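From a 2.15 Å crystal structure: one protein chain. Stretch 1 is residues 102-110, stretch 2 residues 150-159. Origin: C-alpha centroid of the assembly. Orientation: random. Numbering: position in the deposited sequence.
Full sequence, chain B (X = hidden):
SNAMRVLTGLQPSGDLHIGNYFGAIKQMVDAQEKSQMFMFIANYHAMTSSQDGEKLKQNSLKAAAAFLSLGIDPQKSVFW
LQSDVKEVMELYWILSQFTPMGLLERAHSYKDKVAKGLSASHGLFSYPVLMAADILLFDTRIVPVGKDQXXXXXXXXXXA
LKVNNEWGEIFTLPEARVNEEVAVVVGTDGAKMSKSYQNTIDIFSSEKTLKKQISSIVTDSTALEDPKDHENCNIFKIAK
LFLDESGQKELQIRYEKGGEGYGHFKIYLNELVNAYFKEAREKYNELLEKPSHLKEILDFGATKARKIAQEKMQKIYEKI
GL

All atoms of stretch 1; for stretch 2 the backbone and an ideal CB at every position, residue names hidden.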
# COMPACT_ATOMS: atom_id res chain seq x y z
N GLY B 102 3.62 16.45 -6.04
CA GLY B 102 4.64 16.97 -6.95
C GLY B 102 5.93 16.17 -6.96
O GLY B 102 6.62 16.06 -7.97
N LEU B 103 6.27 15.60 -5.81
CA LEU B 103 7.45 14.74 -5.73
C LEU B 103 7.34 13.55 -6.69
O LEU B 103 8.33 13.14 -7.30
CB LEU B 103 7.62 14.24 -4.29
CG LEU B 103 8.90 14.54 -3.52
CD1 LEU B 103 9.20 16.03 -3.47
CD2 LEU B 103 8.78 13.96 -2.11
N LEU B 104 6.14 12.99 -6.81
CA LEU B 104 5.95 11.76 -7.58
C LEU B 104 5.68 12.10 -9.04
O LEU B 104 6.05 11.33 -9.92
CB LEU B 104 4.80 10.90 -7.01
CG LEU B 104 4.97 10.37 -5.58
CD1 LEU B 104 3.70 9.68 -5.10
CD2 LEU B 104 6.17 9.42 -5.47
N GLU B 105 5.04 13.24 -9.27
CA GLU B 105 4.79 13.72 -10.63
C GLU B 105 6.09 14.06 -11.33
O GLU B 105 6.17 14.01 -12.56
CB GLU B 105 3.85 14.94 -10.63
CG GLU B 105 2.41 14.59 -10.28
CD GLU B 105 1.57 15.81 -9.93
OE1 GLU B 105 2.09 16.95 -9.98
OE2 GLU B 105 0.37 15.63 -9.61
N ARG B 106 7.12 14.41 -10.56
CA ARG B 106 8.40 14.76 -11.16
C ARG B 106 9.35 13.57 -11.31
O ARG B 106 10.40 13.69 -11.94
CB ARG B 106 9.08 15.89 -10.36
CG ARG B 106 8.41 17.23 -10.54
CD ARG B 106 9.07 18.31 -9.71
NE ARG B 106 8.07 19.05 -8.96
CZ ARG B 106 7.99 19.07 -7.64
NH1 ARG B 106 8.87 18.39 -6.91
NH2 ARG B 106 7.04 19.77 -7.05
N ALA B 107 9.00 12.43 -10.73
CA ALA B 107 9.82 11.23 -10.85
C ALA B 107 9.96 10.87 -12.33
O ALA B 107 8.97 10.78 -13.06
CB ALA B 107 9.19 10.08 -10.08
N HIS B 108 11.20 10.71 -12.78
CA HIS B 108 11.46 10.46 -14.18
C HIS B 108 10.82 9.16 -14.64
O HIS B 108 10.31 9.07 -15.75
CB HIS B 108 12.96 10.46 -14.45
CG HIS B 108 13.58 11.82 -14.42
ND1 HIS B 108 13.25 12.81 -15.33
CD2 HIS B 108 14.49 12.37 -13.58
CE1 HIS B 108 13.94 13.90 -15.05
NE2 HIS B 108 14.69 13.66 -13.99
N SER B 109 10.81 8.16 -13.78
CA SER B 109 10.21 6.89 -14.11
C SER B 109 8.75 7.02 -14.50
O SER B 109 8.26 6.29 -15.31
CB SER B 109 10.40 5.87 -12.98
OG SER B 109 10.22 6.43 -11.69
N TYR B 110 8.05 7.99 -13.92
CA TYR B 110 6.66 8.25 -14.28
C TYR B 110 6.57 9.25 -15.44
O TYR B 110 5.81 9.04 -16.38
CB TYR B 110 5.87 8.76 -13.07
CG TYR B 110 4.51 9.33 -13.39
CD1 TYR B 110 3.41 8.50 -13.58
CD2 TYR B 110 4.31 10.71 -13.48
CE1 TYR B 110 2.16 9.01 -13.87
CE2 TYR B 110 3.05 11.24 -13.76
CZ TYR B 110 1.98 10.38 -13.95
OH TYR B 110 0.72 10.89 -14.24
N UNK B 150 18.82 7.46 -8.37
CA UNK B 150 19.23 8.50 -7.42
C UNK B 150 18.05 9.34 -6.95
O UNK B 150 17.91 9.63 -5.77
CB UNK B 150 20.29 9.41 -8.05
N UNK B 151 17.21 9.72 -7.90
CA UNK B 151 16.06 10.54 -7.57
C UNK B 151 15.14 9.83 -6.58
O UNK B 151 14.60 10.44 -5.66
CB UNK B 151 15.29 10.91 -8.84
N UNK B 152 14.99 8.52 -6.74
CA UNK B 152 14.16 7.77 -5.80
C UNK B 152 14.66 7.87 -4.36
O UNK B 152 13.86 8.00 -3.43
CB UNK B 152 14.10 6.30 -6.22
N UNK B 153 15.97 7.80 -4.16
CA UNK B 153 16.54 7.90 -2.83
C UNK B 153 16.33 9.30 -2.25
O UNK B 153 16.03 9.44 -1.06
CB UNK B 153 18.03 7.55 -2.87
N UNK B 154 16.47 10.32 -3.09
CA UNK B 154 16.16 11.70 -2.72
C UNK B 154 14.71 11.86 -2.29
O UNK B 154 14.40 12.56 -1.31
CB UNK B 154 16.46 12.64 -3.89
N UNK B 155 13.81 11.21 -3.02
CA UNK B 155 12.41 11.21 -2.62
C UNK B 155 12.25 10.59 -1.23
O UNK B 155 11.54 11.13 -0.38
CB UNK B 155 11.56 10.45 -3.64
N UNK B 156 12.93 9.47 -1.00
CA UNK B 156 12.82 8.80 0.29
C UNK B 156 13.36 9.73 1.37
O UNK B 156 12.81 9.83 2.48
CB UNK B 156 13.57 7.47 0.29
N UNK B 157 14.41 10.45 1.02
CA UNK B 157 15.00 11.42 1.91
C UNK B 157 14.04 12.58 2.24
O UNK B 157 13.97 13.04 3.39
CB UNK B 157 16.29 11.96 1.29
N UNK B 158 13.30 13.05 1.25
CA UNK B 158 12.33 14.12 1.48
C UNK B 158 11.16 13.65 2.36
O UNK B 158 10.66 14.39 3.20
CB UNK B 158 11.80 14.64 0.14
N UNK B 159 10.72 12.42 2.15
CA UNK B 159 9.66 11.86 2.97
C UNK B 159 10.12 11.77 4.43
O UNK B 159 9.41 12.21 5.34
CB UNK B 159 9.25 10.48 2.45

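Stretch 2 is helical throughout, with phi/psi values near -60/-40 and successive i to i+4 backbone hydrogen bonds, so only some of its CA-to-CB bonds can face stretch 1. Position 150 has nothing of stretch 1 within 5.5 Å of its ideal CB; the local geometry leaves the choice wide, and the deposited residue is Ile150.

Position 151 is far more constrained. Its CB points toward the turn at Arg106 to His108, yet the ideal CB is still 5.0 Å from His108 CD2. Beyond it lie two backbone groups, the carbonyl of Arg106 and the amide of His108, an acceptor and a donor close together. A long polar side chain is suited to the gap, and one ending in both a donor and an acceptor, such as a carboxamide, could satisfy both groups. The residue is Gln151, extended with chi1 and chi2 both t. Its NE2 donates to Arg106 O (3.2 Å), while His108 N donates to its OE1 (3.0 Å). One amide group thereby bridges the residues flanking Ala107, the N-cap of the following helix. Water 1 also donates to Gln151 OE1 (2.7 Å from its O) and accepts from Ser109 N (3.3 Å).

At position 152 CB points sideways, and stretch 1 becomes accessible only to a side chain that bends back toward the hydroxyl of Ser109. Several polar residues of sufficient reach would suit. His152, with chi1 in m, brings its ring around so that NE2 lies 3.0 Å from Ser109 OG in a hydrogen bond. The hydroxyl sits at the ring edge, near its plane, and either partner could be the donor.

Positions 153 and 154 are out of reach of stretch 1, which therefore selects little there; they are Val153 and Glu154.

Position 155 points toward Leu103, its ideal CB 4.7 Å from Leu103 CD2, with the methyl of Ala107 farther along. This apolar surface favours a medium-sized aliphatic residue such as leucine, isoleucine or methionine. Ile155 packs its CG1 4.2 Å from Leu103 CG and extends CD1 to 4.4 Å from Ala107 CB.

Position 156 points away and 157 is out of reach; they are Ala156 and Arg157.

The ideal CB of position 158 already lies 3.8 Å from Leu103 CD2, so even a short side chain makes contact, and apolar or polar residues could be accommodated. Asp158 touches Leu103 CD2 through its CB (3.9 Å); its carboxylate forms no hydrogen bond to stretch 1.

Position 159 points sideways and is little constrained by stretch 1. Ile159 stays just beyond contact distance.

Stretch 2, residues 150-159: IQHVEIARDI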
# COMPACT_ATOMS: atom_id res chain seq x y z
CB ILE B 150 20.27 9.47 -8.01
CG1 ILE B 150 21.48 8.72 -8.55
CG2 ILE B 150 20.71 10.48 -6.95
CD1 ILE B 150 22.13 7.87 -7.52
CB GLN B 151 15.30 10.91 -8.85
CG GLN B 151 14.27 12.00 -8.65
CD GLN B 151 13.42 12.20 -9.88
OE1 GLN B 151 13.21 11.26 -10.66
NE2 GLN B 151 12.93 13.41 -10.08
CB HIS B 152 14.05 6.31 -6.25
CG HIS B 152 13.29 6.15 -7.52
ND1 HIS B 152 13.50 5.10 -8.38
CD2 HIS B 152 12.31 6.90 -8.07
CE1 HIS B 152 12.68 5.21 -9.41
NE2 HIS B 152 11.94 6.29 -9.24
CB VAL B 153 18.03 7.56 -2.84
CG1 VAL B 153 18.61 7.64 -1.44
CG2 VAL B 153 18.23 6.16 -3.45
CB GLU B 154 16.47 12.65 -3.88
CG GLU B 154 17.95 12.75 -4.22
CD GLU B 154 18.21 13.64 -5.41
OE1 GLU B 154 17.24 14.03 -6.10
OE2 GLU B 154 19.39 13.96 -5.68
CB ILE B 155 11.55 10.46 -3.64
CG1 ILE B 155 11.29 11.34 -4.86
CG2 ILE B 155 10.25 10.00 -3.02
CD1 ILE B 155 10.89 10.56 -6.09
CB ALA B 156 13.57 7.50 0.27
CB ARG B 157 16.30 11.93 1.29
CG ARG B 157 17.19 12.62 2.27
CD ARG B 157 18.34 13.33 1.56
NE ARG B 157 19.19 13.99 2.55
CZ ARG B 157 20.21 13.39 3.16
NH1 ARG B 157 20.94 14.05 4.05
NH2 ARG B 157 20.51 12.13 2.86
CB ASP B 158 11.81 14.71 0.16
CG ASP B 158 12.90 15.47 -0.61
OD1 ASP B 158 13.88 15.93 0.02
OD2 ASP B 158 12.78 15.61 -1.85
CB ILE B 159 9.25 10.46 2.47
CG1 ILE B 159 8.62 10.56 1.07
CG2 ILE B 159 8.29 9.83 3.44
CD1 ILE B 159 8.34 9.18 0.40
O HOH W 1 12.96 8.69 -11.36
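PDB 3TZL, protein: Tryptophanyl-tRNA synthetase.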